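Local structure of CDA peptide synthetase I (5DU9) at residues C18-Q23 with L130-P135; T60-S65 with I159-T164; R124-P129 with A238-V243; I385-G388 with L393-V396. The protein is a nonribosomal peptide synthetase, represented here by a condensation domain with the two-lobed fold of the CoA-acyltransferase clan. The protein carries 1 engineered substitution. All coordinates share one frame; numbering follows the deposited sequence.

How the contacts relate
All four contacts lie in one condensation domain. Contacts 1 and 2 are neighbours, with centres 12 Å apart. They touch where Val19, Trp20 and Leu132 pack on Ile159. Contacts 3 and 4 form a second pair, with centres 11 Å apart, and meet where Arg126 and Pro241 reach Ser386. Both involve the four-stranded sheet that holds strands 242-248 and 393-398. Contact 1 is 20 Å from contact 4, centre to centre, yet both supply residues to the pocket of (2S)-2-amino-N-butyl-propanamide. Along the chain, contacts 1, 2 and 3 interleave, and contact 4 comes after them. Contacts 1 and 2 join distant parts of the N-terminal lobe, contact 3 bridges to the sheet, and contact 4 is local.

Contact 1 (C18-Q23 with L130-P135); sequences CVWLAQ and LPLDRP. Engineered in segment 18-23: Cys18 (natural residue Glu). With UM2 ((2S)-2-amino-N-butyl-propanamide), chain E.
Leu132 extends one methyl, CD1, to the indole of Trp20. Its CD1 lies 3.9 Å from CD1 of Trp20, on the five-membered part of the ring. The approach is oblique, neither flat over the ring nor straight at its rim. The indole plane stands roughly square to the plane of CA, CB and CG (chi2 84°), and this brings CD1 to the leucine. The same Leu132 methyl also approaches Gln23 CG, at 4.3 Å. One branch thus rests against two side chains a helical turn apart. The Gln23 N to Val19 O bond, 2.8 Å long, belongs to that turn.

The contact is small and purely apolar. The polar end of Gln23 is used elsewhere: OE1 is hydrogen-bonded to His157 NE2, while NE2 makes weak bonds to the carbonyls of Asp26 and Gly29. Leu132 sits in a type I turn running from Pro131 to Arg134, which is closed by a weak backbone bond.

The helix also meets the bound (2S)-2-amino-N-butyl-propanamide. The engineered Cys18 is covalently joined to it, with SG 1.8 Å from CCH. With SG anti to the backbone N (chi1 177°), the thioether leaves from the middle of helix 14-24. Val19 CG2 lies 3.7 Å from CCJ of the same group.

In the fold, this is a surface contact between helix 14-24 and the loop that links helix 114-126 to strand 138-146. Leu132 is backbone-bonded to Phe67 of strand 65-69, and it touches His157 at the end of strand 149-157.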
loop_
_atom_site.group_PDB
_atom_site.type_symbol
_atom_site.label_atom_id
_atom_site.label_comp_id
_atom_site.label_asym_id
_atom_site.label_seq_id
_atom_site.Cartn_x
_atom_site.Cartn_y
_atom_site.Cartn_z
ATOM N N CYS A 18 -8.469 13.277 -2.090
ATOM C CA CYS A 18 -8.940 12.232 -2.995
ATOM C C CYS A 18 -9.807 11.205 -2.263
ATOM O O CYS A 18 -10.899 10.847 -2.724
ATOM C CB CYS A 18 -7.743 11.539 -3.658
ATOM S SG CYS A 18 -8.159 10.151 -4.746
ATOM N N VAL A 19 -9.317 10.730 -1.123
ATOM C CA VAL A 19 -10.059 9.768 -0.326
ATOM C C VAL A 19 -11.347 10.396 0.196
ATOM O O VAL A 19 -12.398 9.760 0.190
ATOM C CB VAL A 19 -9.211 9.242 0.847
ATOM C CG1 VAL A 19 -10.042 8.369 1.782
ATOM C CG2 VAL A 19 -8.027 8.451 0.312
ATOM N N TRP A 20 -11.268 11.651 0.631
ATOM C CA TRP A 20 -12.443 12.325 1.157
ATOM C C TRP A 20 -13.553 12.377 0.106
ATOM O O TRP A 20 -14.699 12.024 0.392
ATOM C CB TRP A 20 -12.098 13.737 1.637
ATOM C CG TRP A 20 -13.238 14.380 2.355
ATOM C CD1 TRP A 20 -13.570 14.224 3.670
ATOM C CD2 TRP A 20 -14.213 15.268 1.799
ATOM N NE1 TRP A 20 -14.688 14.960 3.967
ATOM C CE2 TRP A 20 -15.103 15.611 2.835
ATOM C CE3 TRP A 20 -14.420 15.807 0.527
ATOM C CZ2 TRP A 20 -16.179 16.472 2.640
ATOM C CZ3 TRP A 20 -15.490 16.659 0.334
ATOM C CH2 TRP A 20 -16.355 16.985 1.385
ATOM N N LEU A 21 -13.211 12.799 -1.110
ATOM C CA LEU A 21 -14.194 12.880 -2.191
ATOM C C LEU A 21 -14.761 11.512 -2.534
ATOM O O LEU A 21 -15.951 11.377 -2.803
ATOM C CB LEU A 21 -13.581 13.500 -3.448
ATOM C CG LEU A 21 -13.312 15.007 -3.440
ATOM C CD1 LEU A 21 -12.705 15.432 -4.769
ATOM C CD2 LEU A 21 -14.580 15.801 -3.164
ATOM N N ALA A 22 -13.901 10.499 -2.538
ATOM C CA ALA A 22 -14.330 9.150 -2.880
ATOM C C ALA A 22 -15.264 8.593 -1.808
ATOM O O ALA A 22 -16.216 7.872 -2.112
ATOM C CB ALA A 22 -13.129 8.244 -3.060
ATOM N N GLN A 23 -14.990 8.930 -0.554
ATOM C CA GLN A 23 -15.813 8.462 0.551
ATOM C C GLN A 23 -17.222 9.025 0.440
ATOM O O GLN A 23 -18.190 8.356 0.789
ATOM C CB GLN A 23 -15.195 8.858 1.895
ATOM C CG GLN A 23 -15.875 8.224 3.097
ATOM C CD GLN A 23 -15.737 6.717 3.110
ATOM O OE1 GLN A 23 -14.675 6.184 3.426
ATOM N NE2 GLN A 23 -16.810 6.020 2.753
ATOM N N LEU A 130 -15.772 3.485 9.442
ATOM C CA LEU A 130 -15.265 4.436 10.426
ATOM C C LEU A 130 -15.655 5.853 10.028
ATOM O O LEU A 130 -15.031 6.430 9.138
ATOM C CB LEU A 130 -13.745 4.342 10.548
ATOM C CG LEU A 130 -13.153 3.088 11.188
ATOM C CD1 LEU A 130 -11.643 3.107 11.030
ATOM C CD2 LEU A 130 -13.535 2.993 12.660
ATOM N N PRO A 131 -16.683 6.421 10.679
ATOM C CA PRO A 131 -17.086 7.801 10.378
ATOM C C PRO A 131 -15.930 8.777 10.560
ATOM O O PRO A 131 -15.234 8.711 11.572
ATOM C CB PRO A 131 -18.200 8.073 11.391
ATOM C CG PRO A 131 -18.726 6.729 11.750
ATOM C CD PRO A 131 -17.550 5.809 11.703
ATOM N N LEU A 132 -15.741 9.669 9.594
ATOM C CA LEU A 132 -14.547 10.504 9.555
ATOM C C LEU A 132 -14.542 11.617 10.597
ATOM O O LEU A 132 -13.486 12.189 10.871
ATOM C CB LEU A 132 -14.375 11.108 8.158
ATOM C CG LEU A 132 -14.052 10.123 7.027
ATOM C CD1 LEU A 132 -13.817 10.872 5.721
ATOM C CD2 LEU A 132 -12.848 9.248 7.356
ATOM N N ASP A 133 -15.698 11.916 11.188
ATOM C CA ASP A 133 -15.786 12.989 12.178
ATOM C C ASP A 133 -15.491 12.508 13.601
ATOM O O ASP A 133 -15.572 13.286 14.547
ATOM C CB ASP A 133 -17.167 13.645 12.137
ATOM C CG ASP A 133 -18.266 12.729 12.635
ATOM O OD1 ASP A 133 -18.139 11.499 12.483
ATOM O OD2 ASP A 133 -19.266 13.244 13.178
ATOM N N ARG A 134 -15.163 11.229 13.750
ATOM C CA ARG A 134 -14.762 10.682 15.043
ATOM C C ARG A 134 -13.253 10.457 15.044
ATOM O O ARG A 134 -12.742 9.723 14.202
ATOM C CB ARG A 134 -15.502 9.374 15.334
ATOM C CG ARG A 134 -17.013 9.516 15.356
ATOM N N PRO A 135 -12.528 11.091 15.980
ATOM C CA PRO A 135 -11.066 10.994 15.910
ATOM C C PRO A 135 -10.533 9.604 16.257
ATOM O O PRO A 135 -11.161 8.873 17.017
ATOM C CB PRO A 135 -10.597 12.028 16.934
ATOM C CG PRO A 135 -11.708 12.121 17.909
ATOM C CD PRO A 135 -12.969 11.917 17.119
HETATM C CCH UM2 E . -6.746 9.044 -4.911
HETATM C CCI UM2 E . -6.236 8.568 -3.563
HETATM C CCJ UM2 E . -6.969 7.322 -3.057
HETATM C CCK UM2 E . -6.445 6.026 -3.675
HETATM N NCL UM2 E . -5.262 5.485 -3.018
HETATM C CCM UM2 E . -5.121 4.179 -2.778
HETATM O OCN UM2 E . -6.068 3.420 -2.637
HETATM C CCO UM2 E . -3.717 3.648 -2.714
HETATM C CCP UM2 E . -3.262 3.254 -4.115
HETATM N NCQ UM2 E . -3.668 2.447 -1.857
#

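Contact 2 (T60-S65 with I159-T164); sequences TETLCS and IVIDGT
The short 3-10 turn 61-63 packs against the loop that leads into helix 163-182, and Thr62 CA comes within 5.5 Å of Val160 CA. The link across the contact is made by a side chain: Thr62 OG1 donates to Val160 O at 2.7 Å. The bond lies in the carbonyl plane, on a lone pair, with a C=O...donor angle of 117°.

With OG1 anti to the backbone N (chi1 -166°), the Thr62 methyl CG2 is turned to Ile161 CD1, 3.7 Å away. These two side chains cross at about a right angle. Leu63 CD2 touches Ile161 CG1 at 3.8 Å, while Val160 CG1 comes 3.4 Å from Thr62 O. Within its own segment, Glu61 O is gripped twice. Ser65 OG and Cys64 N reach it from opposite faces of the carbonyl plane. All four residues that meet across the contact are buried.

Asp162 N-caps helix 163-182 and forms a salt bridge with Arg297. Together with His157, His158 and Gly163, it spells the HHxxxDG signature of condensation domains. Ile159, Val160 and Ile161 occupy the three x positions.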
loop_
_atom_site.group_PDB
_atom_site.type_symbol
_atom_site.label_atom_id
_atom_site.label_comp_id
_atom_site.label_asym_id
_atom_site.label_seq_id
_atom_site.Cartn_x
_atom_site.Cartn_y
_atom_site.Cartn_z
ATOM N N THR A 60 1.441 10.547 17.305
ATOM C CA THR A 60 1.196 10.402 15.870
ATOM C C THR A 60 -0.030 11.210 15.462
ATOM O O THR A 60 -1.157 10.735 15.590
ATOM C CB THR A 60 0.987 8.925 15.485
ATOM O OG1 THR A 60 2.087 8.140 15.961
ATOM C CG2 THR A 60 0.873 8.767 13.974
ATOM N N GLU A 61 0.192 12.422 14.959
ATOM C CA GLU A 61 -0.899 13.368 14.735
ATOM C C GLU A 61 -2.013 12.787 13.870
ATOM O O GLU A 61 -3.189 12.988 14.152
ATOM C CB GLU A 61 -0.378 14.663 14.096
ATOM C CG GLU A 61 -1.466 15.710 13.895
ATOM C CD GLU A 61 -0.932 17.068 13.471
ATOM O OE1 GLU A 61 0.302 17.238 13.384
ATOM O OE2 GLU A 61 -1.760 17.973 13.232
ATOM N N THR A 62 -1.654 12.056 12.821
ATOM C CA THR A 62 -2.666 11.570 11.895
ATOM C C THR A 62 -3.595 10.557 12.569
ATOM O O THR A 62 -4.773 10.467 12.229
ATOM C CB THR A 62 -2.031 10.942 10.638
ATOM O OG1 THR A 62 -3.037 10.785 9.630
ATOM C CG2 THR A 62 -1.383 9.598 10.940
ATOM N N LEU A 63 -3.073 9.817 13.541
ATOM C CA LEU A 63 -3.885 8.837 14.255
ATOM C C LEU A 63 -4.716 9.479 15.360
ATOM O O LEU A 63 -5.475 8.786 16.037
ATOM C CB LEU A 63 -3.003 7.736 14.848
ATOM C CG LEU A 63 -2.357 6.777 13.844
ATOM C CD1 LEU A 63 -1.405 5.832 14.568
ATOM C CD2 LEU A 63 -3.409 5.988 13.076
ATOM N N CYS A 64 -4.564 10.792 15.539
ATOM C CA CYS A 64 -5.355 11.554 16.505
ATOM C C CYS A 64 -6.258 12.554 15.805
ATOM O O CYS A 64 -6.739 13.500 16.426
ATOM C CB CYS A 64 -4.448 12.308 17.481
ATOM S SG CYS A 64 -3.459 11.274 18.543
ATOM N N SER A 65 -6.475 12.352 14.513
ATOM C CA SER A 65 -7.156 13.344 13.701
ATOM C C SER A 65 -8.562 12.916 13.310
ATOM O O SER A 65 -8.870 11.726 13.227
ATOM C CB SER A 65 -6.342 13.642 12.443
ATOM O OG SER A 65 -5.141 14.323 12.763
ATOM N N ILE A 159 -7.621 7.395 4.744
ATOM C CA ILE A 159 -7.418 8.839 4.782
ATOM C C ILE A 159 -6.367 9.262 5.814
ATOM O O ILE A 159 -5.842 10.365 5.716
ATOM C CB ILE A 159 -8.748 9.602 5.057
ATOM C CG1 ILE A 159 -8.636 11.047 4.559
ATOM C CG2 ILE A 159 -9.132 9.553 6.536
ATOM C CD1 ILE A 159 -9.965 11.788 4.485
ATOM N N VAL A 160 -6.042 8.404 6.786
ATOM C CA VAL A 160 -5.060 8.783 7.811
ATOM C C VAL A 160 -3.715 8.053 7.681
ATOM O O VAL A 160 -2.706 8.535 8.198
ATOM C CB VAL A 160 -5.597 8.557 9.255
ATOM C CG1 VAL A 160 -6.722 9.540 9.566
ATOM C CG2 VAL A 160 -6.053 7.126 9.475
ATOM N N ILE A 161 -3.693 6.911 7.001
ATOM C CA ILE A 161 -2.490 6.071 6.956
ATOM C C ILE A 161 -2.299 5.415 5.595
ATOM O O ILE A 161 -3.201 4.728 5.101
ATOM C CB ILE A 161 -2.542 4.963 8.047
ATOM C CG1 ILE A 161 -2.372 5.565 9.450
ATOM C CG2 ILE A 161 -1.479 3.879 7.809
ATOM C CD1 ILE A 161 -0.991 6.135 9.746
ATOM N N ASP A 162 -1.129 5.637 5.002
ATOM C CA ASP A 162 -0.722 4.941 3.782
ATOM C C ASP A 162 0.313 3.855 4.099
ATOM O O ASP A 162 0.670 3.639 5.256
ATOM C CB ASP A 162 -0.174 5.929 2.741
ATOM C CG ASP A 162 0.933 6.823 3.280
ATOM O OD1 ASP A 162 1.669 6.407 4.199
ATOM O OD2 ASP A 162 1.078 7.949 2.751
ATOM N N GLY A 163 0.787 3.168 3.066
ATOM C CA GLY A 163 1.697 2.051 3.257
ATOM C C GLY A 163 2.972 2.433 3.984
ATOM O O GLY A 163 3.407 1.733 4.903
ATOM N N THR A 164 3.576 3.541 3.565
ATOM C CA THR A 164 4.785 4.050 4.193
ATOM C C THR A 164 4.556 4.283 5.683
ATOM O O THR A 164 5.417 3.985 6.510
ATOM C CB THR A 164 5.240 5.364 3.525
ATOM O OG1 THR A 164 5.600 5.101 2.165
ATOM C CG2 THR A 164 6.435 5.982 4.248
#

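Contact 3 (R124-P129 with A238-V243); sequences RDRATP and ALAPTV
Arg126 points its guanidinium group at the backbone of Pro241, meeting the carbonyl with its edge. In the two-lobed condensation-domain fold, this joins the end of helix 114-126 to the residues leading into strand 242-248. That strand is an edge strand of the four-stranded sheet.

The main bond runs from Arg126 NH1 to Pro241 O, 3.0 Å long and nearly straight, with an N-H...O angle of 167°. The oxygen lies only 2° out of the guanidinium plane, and the donor lies in the carbonyl plane. The other terminal nitrogen, NH2, adds only a weak bond of 3.5 Å to the same oxygen, so the NH1 bond does most of the work of orienting the group. The arginine chain runs extended through chi1 and chi2, then bends at chi3 (80°) to set the plane this way.

Apolar neighbours flank the head group. The Pro241 ring comes near NH1, with CD at 3.8 Å, its side chain slanting across the arginine. Ala240 CB is 4.2 Å from NH1, and Val243 CG2 is 4.1 Å from NH2. Both methyls approach the guanidinium obliquely. Ser386 packs on Arg126 and on Pro241. Asp123 forms a long, weak ion pair with Arg126. Asp125, one residue earlier on the helix, pairs instead with Arg33.

A water lies at the guanidinium edge, in its plane. It accepts a 2.9 Å bond from Val243 N and a weak one, 3.2 Å, from Arg126 NH2.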
loop_
_atom_site.group_PDB
_atom_site.type_symbol
_atom_site.label_atom_id
_atom_site.label_comp_id
_atom_site.label_asym_id
_atom_site.label_seq_id
_atom_site.Cartn_x
_atom_site.Cartn_y
_atom_site.Cartn_z
ATOM N N ARG A 124 -13.665 -8.978 9.092
ATOM C CA ARG A 124 -14.891 -8.404 9.623
ATOM C C ARG A 124 -14.645 -6.989 10.151
ATOM O O ARG A 124 -15.506 -6.120 10.044
ATOM C CB ARG A 124 -15.464 -9.306 10.714
ATOM C CG ARG A 124 -15.966 -10.635 10.170
ATOM C CD ARG A 124 -16.296 -11.626 11.271
ATOM N NE ARG A 124 -17.497 -11.248 12.010
ATOM C CZ ARG A 124 -18.737 -11.564 11.645
ATOM N NH1 ARG A 124 -18.959 -12.264 10.539
ATOM N NH2 ARG A 124 -19.765 -11.174 12.387
ATOM N N ASP A 125 -13.464 -6.752 10.707
ATOM C CA ASP A 125 -13.122 -5.411 11.163
ATOM C C ASP A 125 -13.009 -4.464 9.975
ATOM O O ASP A 125 -13.525 -3.346 10.008
ATOM C CB ASP A 125 -11.815 -5.415 11.955
ATOM C CG ASP A 125 -11.469 -4.043 12.504
ATOM O OD1 ASP A 125 -11.949 -3.709 13.607
ATOM O OD2 ASP A 125 -10.739 -3.294 11.822
ATOM N N ARG A 126 -12.338 -4.928 8.926
ATOM C CA ARG A 126 -12.110 -4.124 7.729
ATOM C C ARG A 126 -13.425 -3.740 7.055
ATOM O O ARG A 126 -13.486 -2.758 6.317
ATOM C CB ARG A 126 -11.202 -4.893 6.755
ATOM C CG ARG A 126 -11.312 -4.487 5.289
ATOM C CD ARG A 126 -10.165 -5.067 4.456
ATOM N NE ARG A 126 -10.360 -6.475 4.092
ATOM C CZ ARG A 126 -10.576 -6.927 2.855
ATOM N NH1 ARG A 126 -10.629 -6.099 1.815
ATOM N NH2 ARG A 126 -10.734 -8.228 2.650
ATOM N N ALA A 127 -14.473 -4.507 7.331
ATOM C CA ALA A 127 -15.796 -4.251 6.765
ATOM C C ALA A 127 -16.592 -3.239 7.593
ATOM O O ALA A 127 -17.714 -2.881 7.230
ATOM C CB ALA A 127 -16.570 -5.555 6.647
ATOM N N THR A 128 -16.011 -2.786 8.700
ATOM C CA THR A 128 -16.693 -1.873 9.612
ATOM C C THR A 128 -16.420 -0.415 9.236
ATOM O O THR A 128 -15.267 0.018 9.244
ATOM C CB THR A 128 -16.248 -2.109 11.071
ATOM O OG1 THR A 128 -16.485 -3.475 11.434
ATOM C CG2 THR A 128 -17.010 -1.198 12.025
ATOM N N PRO A 129 -17.475 0.350 8.907
ATOM C CA PRO A 129 -17.235 1.757 8.565
ATOM C C PRO A 129 -16.684 2.565 9.737
ATOM O O PRO A 129 -17.085 2.345 10.881
ATOM C CB PRO A 129 -18.624 2.272 8.167
ATOM C CG PRO A 129 -19.441 1.058 7.903
ATOM C CD PRO A 129 -18.904 0.005 8.811
ATOM N N ALA A 238 -14.842 1.589 -7.569
ATOM C CA ALA A 238 -13.801 1.098 -6.668
ATOM C C ALA A 238 -14.411 0.478 -5.416
ATOM O O ALA A 238 -15.176 1.121 -4.698
ATOM C CB ALA A 238 -12.851 2.221 -6.296
ATOM N N LEU A 239 -14.056 -0.777 -5.163
ATOM C CA LEU A 239 -14.626 -1.548 -4.062
ATOM C C LEU A 239 -13.523 -2.205 -3.248
ATOM O O LEU A 239 -12.454 -2.495 -3.771
ATOM C CB LEU A 239 -15.572 -2.626 -4.594
ATOM C CG LEU A 239 -16.793 -2.167 -5.395
ATOM C CD1 LEU A 239 -17.497 -3.371 -5.999
ATOM C CD2 LEU A 239 -17.746 -1.362 -4.526
ATOM N N ALA A 240 -13.798 -2.464 -1.974
ATOM C CA ALA A 240 -12.866 -3.219 -1.145
ATOM C C ALA A 240 -12.624 -4.564 -1.816
ATOM O O ALA A 240 -13.572 -5.211 -2.254
ATOM C CB ALA A 240 -13.410 -3.408 0.263
ATOM N N PRO A 241 -11.353 -4.976 -1.926
ATOM C CA PRO A 241 -11.046 -6.189 -2.689
ATOM C C PRO A 241 -11.278 -7.491 -1.941
ATOM O O PRO A 241 -11.242 -7.542 -0.709
ATOM C CB PRO A 241 -9.556 -6.031 -2.995
ATOM C CG PRO A 241 -9.030 -5.242 -1.843
ATOM C CD PRO A 241 -10.129 -4.272 -1.504
ATOM N N THR A 242 -11.537 -8.537 -2.715
ATOM C CA THR A 242 -11.324 -9.897 -2.263
ATOM C C THR A 242 -9.832 -10.138 -2.365
ATOM O O THR A 242 -9.238 -9.861 -3.404
ATOM C CB THR A 242 -12.093 -10.915 -3.112
ATOM O OG1 THR A 242 -13.496 -10.638 -3.033
ATOM C CG2 THR A 242 -11.825 -12.333 -2.631
ATOM N N VAL A 243 -9.225 -10.635 -1.293
ATOM C CA VAL A 243 -7.774 -10.758 -1.231
ATOM C C VAL A 243 -7.364 -12.218 -1.155
ATOM O O VAL A 243 -7.840 -12.967 -0.298
ATOM C CB VAL A 243 -7.195 -9.993 -0.019
ATOM C CG1 VAL A 243 -5.676 -10.076 -0.001
ATOM C CG2 VAL A 243 -7.644 -8.539 -0.043
HETATM O O HOH W 1 -10.742 -11.068 1.160
#

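Contact 4 (I385-G388 with L393-V396); sequences ISSG and LNIV
Segment 385-388 turns a corner after strand 379-384 and passes strand 393-398 without pairing with it; the nearest CA atoms, of Ser387 and Val396, are 7.8 Å apart. Side chains fill the gap. Asn394 and Val396 both point across it, while Ile395, between them, faces away and packs on Phe409.

The Asn394 amide gives a weak bond from ND2 to Gly388 O, 3.2 Å long and strongly bent, with an N-H...O angle of 120°. Its stronger polar partner is Glu410 OE1 on the adjacent strand 404-411. Ser387 OG is hydrogen-bonded to that same oxygen, so the carboxylate joins the two side chains. Directly, Ser387 OG and Asn394 ND2 stay 3.7 Å apart.

Ser387 holds OG between its backbone N and carbonyl carbon (chi1 78°), which aims it at the strand. There OG also lies 3.7 Å from Val396 CG2, and Ser387 CB is 4.1 Å from that methyl. Gly388 has a phi of 153°, a conformation usual only for glycine.

Ile385 and Ser386 both face Gly35, a classic beta bulge at the end of strand 379-384. The bulge and the corner carry the chain from the six-stranded sheet to the four-stranded one. Ser387 touches (2S)-2-amino-N-butyl-propanamide, placing this crossing in the ligand pocket between the two lobes of the condensation domain.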
loop_
_atom_site.group_PDB
_atom_site.type_symbol
_atom_site.label_atom_id
_atom_site.label_comp_id
_atom_site.label_asym_id
_atom_site.label_seq_id
_atom_site.Cartn_x
_atom_site.Cartn_y
_atom_site.Cartn_z
ATOM N N ILE A 385 -2.926 -6.780 4.487
ATOM C CA ILE A 385 -4.264 -7.352 4.638
ATOM C C ILE A 385 -5.160 -6.821 3.528
ATOM O O ILE A 385 -5.862 -7.585 2.868
ATOM C CB ILE A 385 -4.877 -7.029 6.023
ATOM C CG1 ILE A 385 -4.079 -7.715 7.138
ATOM C CG2 ILE A 385 -6.342 -7.452 6.090
ATOM C CD1 ILE A 385 -4.071 -9.240 7.078
ATOM N N SER A 386 -5.128 -5.507 3.334
ATOM C CA SER A 386 -5.832 -4.870 2.230
ATOM C C SER A 386 -5.207 -3.508 1.969
ATOM O O SER A 386 -5.171 -2.663 2.855
ATOM C CB SER A 386 -7.320 -4.729 2.536
ATOM O OG SER A 386 -8.000 -4.131 1.448
ATOM N N SER A 387 -4.702 -3.300 0.755
ATOM C CA SER A 387 -3.955 -2.083 0.444
ATOM C C SER A 387 -4.846 -0.928 -0.008
ATOM O O SER A 387 -4.416 0.221 -0.003
ATOM C CB SER A 387 -2.897 -2.363 -0.633
ATOM O OG SER A 387 -3.466 -2.438 -1.933
ATOM N N GLY A 388 -6.085 -1.226 -0.386
ATOM C CA GLY A 388 -7.005 -0.196 -0.835
ATOM C C GLY A 388 -8.043 -0.742 -1.792
ATOM O O GLY A 388 -7.893 -1.852 -2.301
ATOM N N LEU A 393 -7.876 -4.781 -10.218
ATOM C CA LEU A 393 -6.902 -5.639 -9.545
ATOM C C LEU A 393 -5.720 -4.864 -8.977
ATOM O O LEU A 393 -5.141 -4.018 -9.661
ATOM C CB LEU A 393 -6.390 -6.705 -10.524
ATOM C CG LEU A 393 -5.363 -7.718 -10.010
ATOM C CD1 LEU A 393 -5.995 -8.689 -9.028
ATOM C CD2 LEU A 393 -4.737 -8.463 -11.182
ATOM N N ASN A 394 -5.367 -5.154 -7.726
ATOM C CA ASN A 394 -4.078 -4.752 -7.172
ATOM C C ASN A 394 -3.217 -5.984 -7.024
ATOM O O ASN A 394 -3.700 -7.030 -6.584
ATOM C CB ASN A 394 -4.191 -4.081 -5.794
ATOM C CG ASN A 394 -5.207 -2.970 -5.749
ATOM O OD1 ASN A 394 -5.313 -2.162 -6.673
ATOM N ND2 ASN A 394 -5.955 -2.906 -4.648
ATOM N N ILE A 395 -1.946 -5.850 -7.377
ATOM C CA ILE A 395 -0.956 -6.888 -7.140
ATOM C C ILE A 395 0.041 -6.342 -6.131
ATOM O O ILE A 395 0.776 -5.409 -6.427
ATOM C CB ILE A 395 -0.239 -7.305 -8.434
ATOM C CG1 ILE A 395 -1.258 -7.873 -9.423
ATOM C CG2 ILE A 395 0.848 -8.329 -8.131
ATOM C CD1 ILE A 395 -0.703 -8.159 -10.797
ATOM N N VAL A 396 0.047 -6.923 -4.938
ATOM C CA VAL A 396 0.845 -6.415 -3.833
ATOM C C VAL A 396 1.900 -7.444 -3.455
ATOM O O VAL A 396 1.584 -8.613 -3.233
ATOM C CB VAL A 396 -0.038 -6.095 -2.610
ATOM C CG1 VAL A 396 0.783 -5.443 -1.506
ATOM C CG2 VAL A 396 -1.205 -5.198 -3.016
#